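Local coordinates for DNA polymerase sliding clamp (Archaeoglobus fulgidus, PDB 1RWZ), which serves as a ring-shaped sliding clamp that encircles DNA and probably tethers the replicative polymerase and other DNA-processing proteins to it, at residues R73-D76 / I77-S80; V91-E94 / S95-K98. One frame throughout, in Å; residues are numbered along the deposited sequence.

Contact 1: residues R73-D76 / I77-S80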
# COMPACT_ATOMS: atom_id res chain seq x y z
N ARG A 73 -5.56 -0.20 23.67
CA ARG A 73 -6.76 -0.96 23.32
C ARG A 73 -7.73 -0.17 22.44
O ARG A 73 -8.17 -0.67 21.41
CB ARG A 73 -7.50 -1.42 24.57
CG ARG A 73 -6.79 -2.52 25.33
CD ARG A 73 -7.66 -3.04 26.47
NE ARG A 73 -7.01 -4.11 27.22
CZ ARG A 73 -6.71 -5.30 26.72
NH1 ARG A 73 -7.00 -5.59 25.46
NH2 ARG A 73 -6.11 -6.21 27.49
N ILE A 74 -8.06 1.05 22.85
CA ILE A 74 -8.98 1.87 22.07
C ILE A 74 -8.39 2.09 20.68
O ILE A 74 -9.12 2.10 19.68
CB ILE A 74 -9.24 3.24 22.74
CG1 ILE A 74 -9.90 3.05 24.10
CG2 ILE A 74 -10.14 4.10 21.85
CD1 ILE A 74 -11.22 2.30 24.05
N PHE A 75 -7.08 2.27 20.60
CA PHE A 75 -6.43 2.48 19.32
C PHE A 75 -6.57 1.22 18.46
O PHE A 75 -6.87 1.30 17.27
CB PHE A 75 -4.95 2.82 19.50
CG PHE A 75 -4.23 3.09 18.21
CD1 PHE A 75 -4.72 4.04 17.32
CD2 PHE A 75 -3.07 2.40 17.89
CE1 PHE A 75 -4.05 4.31 16.13
CE2 PHE A 75 -2.40 2.66 16.70
CZ PHE A 75 -2.89 3.61 15.82
N ASP A 76 -6.35 0.07 19.08
CA ASP A 76 -6.44 -1.19 18.35
C ASP A 76 -7.87 -1.36 17.82
O ASP A 76 -8.06 -1.67 16.65
CB ASP A 76 -6.06 -2.35 19.27
CG ASP A 76 -5.88 -3.65 18.51
OD1 ASP A 76 -5.36 -3.62 17.38
OD2 ASP A 76 -6.26 -4.71 19.06
N ILE A 77 -8.85 -1.14 18.68
CA ILE A 77 -10.26 -1.26 18.30
C ILE A 77 -10.66 -0.23 17.26
O ILE A 77 -11.47 -0.51 16.37
CB ILE A 77 -11.19 -1.11 19.53
CG1 ILE A 77 -10.92 -2.23 20.54
CG2 ILE A 77 -12.64 -1.11 19.09
CD1 ILE A 77 -11.22 -3.63 20.00
N SER A 78 -10.09 0.97 17.35
CA SER A 78 -10.41 2.04 16.41
C SER A 78 -10.01 1.68 14.98
O SER A 78 -10.52 2.26 14.02
CB SER A 78 -9.72 3.35 16.81
OG SER A 78 -8.32 3.27 16.59
N LYS A 79 -9.09 0.73 14.84
CA LYS A 79 -8.65 0.31 13.51
C LYS A 79 -9.75 -0.45 12.78
O LYS A 79 -9.71 -0.58 11.56
CB LYS A 79 -7.39 -0.55 13.62
CG LYS A 79 -6.17 0.21 14.11
CD LYS A 79 -4.98 -0.71 14.30
CE LYS A 79 -3.77 0.08 14.78
NZ LYS A 79 -2.58 -0.80 14.97
N SER A 80 -10.72 -0.96 13.52
CA SER A 80 -11.83 -1.70 12.92
C SER A 80 -13.00 -0.75 12.66
O SER A 80 -14.03 -1.14 12.11
CB SER A 80 -12.26 -2.86 13.83
OG SER A 80 -12.78 -2.39 15.06
O HOH W 1 -3.12 -1.46 17.59
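Phe75 and Lys79 meet one turn apart where helix 71-78, one of the helices of the clamp's N-terminal domain, runs out. Backbone bonds set the framework: Ile77 N reaches Arg73 O in a nearly straight i-to-i+4 bond (2.9 Å), and Ser78 N makes the next such bond to Ile74 O, more bent, at 145°. Lys79 N then shifts to Asp76 O, three residues back, at 3.2 Å, and keeps just a weak bond to Phe75 O. That carbonyl also takes a side-chain donor. With chi1 at 71°, the hydroxyl of Ser78 folds back over its own backbone, and OG donates to Phe75 O across a short 2.5 Å. Two residues on, Ser80 gives both its N and its OG to Ile77 O.

Between subunits, Arg73 NH1 makes a salt bridge with Asp170 of the second subunit, while Ile77 packs on Ile148 of that subunit. Inside the chain, Ile74 lies buried against Val108.

The aromatic contact is a CH-pi interaction. A chi1 of -178° sets the Phe75 ring beside its own carbonyl carbon, on the side where the extended Lys79 chain passes, and CE comes over one face of the ring, 4.0 Å from its centroid. The ammonium carries on to a water that accepts from Lys79 NZ at 2.8 Å and donates to Asp76 OD1 at 3.1 Å, joining two opposite charges that do not touch directly.

Contact 2: residues V91-E94 / S95-K98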
# COMPACT_ATOMS: atom_id res chain seq x y z
N VAL A 91 -20.76 5.46 29.07
CA VAL A 91 -20.20 5.09 30.37
C VAL A 91 -21.38 5.21 31.33
O VAL A 91 -21.79 6.31 31.69
CB VAL A 91 -19.07 6.03 30.83
CG1 VAL A 91 -18.56 5.60 32.20
CG2 VAL A 91 -17.94 6.01 29.82
N GLU A 92 -21.94 4.07 31.71
CA GLU A 92 -23.09 4.03 32.60
C GLU A 92 -22.71 4.00 34.07
O GLU A 92 -23.44 4.49 34.92
CB GLU A 92 -23.96 2.82 32.27
CG GLU A 92 -24.29 2.69 30.79
CD GLU A 92 -25.19 1.51 30.49
OE1 GLU A 92 -24.83 0.38 30.87
OE2 GLU A 92 -26.25 1.73 29.88
N ASP A 93 -21.56 3.40 34.37
CA ASP A 93 -21.07 3.33 35.74
C ASP A 93 -19.70 3.99 35.84
O ASP A 93 -19.55 5.18 35.58
CB ASP A 93 -21.01 1.88 36.22
CG ASP A 93 -20.45 0.93 35.18
OD1 ASP A 93 -21.18 0.58 34.23
OD2 ASP A 93 -19.27 0.53 35.31
N GLU A 94 -18.69 3.21 36.22
CA GLU A 94 -17.34 3.73 36.34
C GLU A 94 -16.29 2.71 35.94
O GLU A 94 -15.11 3.02 35.87
CB GLU A 94 -17.07 4.19 37.78
CG GLU A 94 -17.88 5.40 38.22
CD GLU A 94 -17.53 5.84 39.62
OE1 GLU A 94 -16.34 6.12 39.88
OE2 GLU A 94 -18.44 5.92 40.47
N SER A 95 -16.74 1.48 35.68
CA SER A 95 -15.81 0.42 35.31
C SER A 95 -15.85 -0.02 33.85
O SER A 95 -14.95 -0.71 33.40
CB SER A 95 -16.05 -0.80 36.20
OG SER A 95 -17.36 -1.32 36.00
N THR A 96 -16.89 0.37 33.12
CA THR A 96 -17.01 -0.04 31.73
C THR A 96 -17.31 1.05 30.71
O THR A 96 -18.17 1.90 30.94
CB THR A 96 -18.10 -1.11 31.57
OG1 THR A 96 -17.86 -2.19 32.48
CG2 THR A 96 -18.13 -1.64 30.15
N LEU A 97 -16.61 1.00 29.59
CA LEU A 97 -16.81 1.94 28.49
C LEU A 97 -17.37 1.14 27.32
O LEU A 97 -16.78 0.13 26.92
CB LEU A 97 -15.48 2.58 28.06
CG LEU A 97 -15.50 3.36 26.74
CD1 LEU A 97 -16.39 4.58 26.86
CD2 LEU A 97 -14.08 3.77 26.38
N LYS A 98 -18.50 1.59 26.78
CA LYS A 98 -19.10 0.92 25.63
C LYS A 98 -18.79 1.75 24.39
O LYS A 98 -18.92 2.97 24.41
CB LYS A 98 -20.61 0.80 25.79
CG LYS A 98 -21.07 -0.12 26.91
CD LYS A 98 -22.59 -0.25 26.92
CE LYS A 98 -23.06 -1.16 28.03
NZ LYS A 98 -24.55 -1.26 28.06
O HOH W 2 -21.12 1.61 30.14
O HOH W 3 -19.61 -2.08 34.43
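Ser95 is gripped by Asp93 at the tip of the beta hairpin formed by strands 86-91 and 96-101. Its N-H donates to Asp93 OD2 at 2.7 Å, closing an Asx turn, and its OG donates to the same oxygen at 2.7 Å, coming nearly head-on to the C-O bond. The two donors arrive from opposite faces of the carboxylate plane. Asp93 can offer OD2 in this way because its chi1 of 42° turns the carboxylate back between its own N and carbonyl carbon, across the mouth of the loop. Glu94 N is buried by the turn and has no partner in the model.

Thr96 N adds a weak third bond to Asp93 OD2, and its OG1 is 2.6 Å from a water that donates to that oxygen. Further down the hairpin, a second water accepts from Glu92 N and lies 3.1 Å from Thr96 O, spanning the loop's base where the strands begin to part.

Leu97 supplies the apolar part: its CD1 meets Val91 CG2 at 3.6 Å, the two side chains crossing at a slant. Lys98, extended beyond CG, swings its ammonium NZ into a salt bridge to Glu92 OE1 whose hydrogen bond, at 3.3 Å, is weak.

Beyond the turn, Lys65 NZ bonds to Asp93 O. Val91 pairs with Ile2 on one side of the hairpin and Leu97 pairs with Val108 of strand 104-109 on the other, while Leu97 also packs against Ile74 on helix 71-78.

In the fold
Both contacts belong to the N-terminal domain, with centres about 17 Å apart, and they meet through a buried packing contact, Ile74 CD1 to Leu97 CD2 at 4.0 Å. Contact 1 lies along a helix laid against the sheet that includes 96-101; contact 2 is the turn of the hairpin that leads into that strand. The helix is the more buried and packs against a second subunit, so its chemistry mixes backbone bonds, apolar side chains and an intersubunit salt bridge. Residues 91-98 touch no other chain, and their loop is largely exposed: one carboxylate oxygen, waters and a surface salt bridge organise it, with Val91 and Leu97 alone reaching the interior.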